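Local structure of phosphate ABC transporter, periplasmic phosphate-binding protein (Borrelia burgdorferi, 4N13) at residues I174-T177 with S178-H182. The protein binds inorganic phosphate with micromolar affinity as the solute-binding lipoprotein of the PstSACB ABC transporter, which imports phosphate. Numbering follows the deposited sequence.
Sequences IEKT and SLTPH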
# COMPACT_ATOMS: atom_id res chain seq x y z
N ILE A 174 -14.70 -7.42 5.87
CA ILE A 174 -15.97 -7.24 5.20
C ILE A 174 -17.09 -7.93 5.97
O ILE A 174 -18.13 -7.33 6.22
CB ILE A 174 -15.87 -7.74 3.74
CG1 ILE A 174 -14.96 -6.82 2.93
CG2 ILE A 174 -17.23 -7.82 3.10
CD1 ILE A 174 -14.56 -7.40 1.57
N GLU A 175 -16.89 -9.20 6.31
CA GLU A 175 -17.94 -9.92 7.02
C GLU A 175 -18.26 -9.29 8.36
O GLU A 175 -19.42 -9.09 8.73
CB GLU A 175 -17.58 -11.39 7.20
CG GLU A 175 -18.76 -12.19 7.75
CD GLU A 175 -18.52 -13.68 7.74
OE1 GLU A 175 -18.68 -14.29 6.66
OE2 GLU A 175 -18.16 -14.24 8.79
N LYS A 176 -17.23 -8.92 9.11
CA LYS A 176 -17.42 -8.34 10.42
C LYS A 176 -18.14 -6.98 10.31
O LYS A 176 -19.01 -6.67 11.11
CB LYS A 176 -16.07 -8.18 11.14
CG LYS A 176 -16.18 -7.70 12.58
CD LYS A 176 -16.80 -8.72 13.53
CE LYS A 176 -15.92 -9.93 13.76
NZ LYS A 176 -16.58 -10.90 14.68
N THR A 177 -17.78 -6.17 9.32
CA THR A 177 -18.40 -4.87 9.13
C THR A 177 -19.89 -5.08 8.83
O THR A 177 -20.76 -4.35 9.35
CB THR A 177 -17.70 -4.09 8.00
OG1 THR A 177 -16.34 -3.85 8.37
CG2 THR A 177 -18.37 -2.76 7.77
N SER A 178 -20.20 -6.09 8.02
CA SER A 178 -21.58 -6.38 7.66
C SER A 178 -22.42 -6.80 8.86
O SER A 178 -23.63 -6.61 8.85
CB SER A 178 -21.62 -7.43 6.55
OG SER A 178 -21.44 -8.76 7.01
N LEU A 179 -21.78 -7.35 9.89
CA LEU A 179 -22.47 -7.86 11.06
C LEU A 179 -22.42 -6.94 12.26
O LEU A 179 -23.15 -7.17 13.22
CB LEU A 179 -21.88 -9.21 11.47
CG LEU A 179 -22.20 -10.40 10.56
CD1 LEU A 179 -21.43 -11.62 11.01
CD2 LEU A 179 -23.71 -10.66 10.55
N THR A 180 -21.58 -5.89 12.23
CA THR A 180 -21.33 -5.08 13.41
C THR A 180 -21.90 -3.68 13.19
O THR A 180 -21.51 -3.00 12.25
CB THR A 180 -19.82 -5.00 13.68
OG1 THR A 180 -19.26 -6.31 13.81
CG2 THR A 180 -19.54 -4.25 14.93
N PRO A 181 -22.81 -3.25 14.06
CA PRO A 181 -23.41 -1.94 13.79
C PRO A 181 -22.40 -0.80 13.96
O PRO A 181 -21.45 -0.89 14.73
CB PRO A 181 -24.55 -1.84 14.82
CG PRO A 181 -24.23 -2.84 15.85
CD PRO A 181 -23.35 -3.89 15.26
N HIS A 182 -22.63 0.28 13.24
CA HIS A 182 -21.85 1.51 13.35
C HIS A 182 -20.36 1.27 13.30
O HIS A 182 -19.60 1.88 14.06
CB HIS A 182 -22.26 2.24 14.62
CG HIS A 182 -23.72 2.55 14.67
ND1 HIS A 182 -24.57 2.00 15.61
CD2 HIS A 182 -24.49 3.35 13.90
CE1 HIS A 182 -25.80 2.44 15.40
NE2 HIS A 182 -25.78 3.27 14.37
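Thr180 turns its hydroxyl back onto the helix it has just left: OG1 donates to Lys176 O at 2.7 Å. The donor stands 35° out of the carbonyl plane, while the amide of Leu179 reaches the same oxygen from the opposite face, with N 3.1 Å from Lys176 O, so two donors grip this one acceptor. With chi1 of -56°, OG1 of Thr180 lies anti to its own carbonyl carbon and beside its backbone N, facing the last turn. The Lys176 side chain, bent at chi2 and chi3, passes obliquely across this hydroxyl, its CD 3.5 Å from Thr180 OG1, and also touches Ile165 and Val167 of strand 165-167. Two residues earlier, the hydroxyl of Ser178 donates to Glu175 O, OG to O 2.7 Å, only 21° from the carbonyl plane. Leu179 N, by contrast, is bonded just weakly to Glu175 O, and CG of Leu179 packs 3.6 Å from that oxygen. A regular i to i-4 bond joins Ser178 N to Ile174 O at 3.0 Å. The i-3 bonds appearing beside i-4 ones, with side-chain hydroxyls bonded to carbonyls of the last turns, mark the C-terminal end of helix 170-179, from which the loop of Thr180 to His182 leads into strand 183-188 of this periplasmic-binding-protein fold.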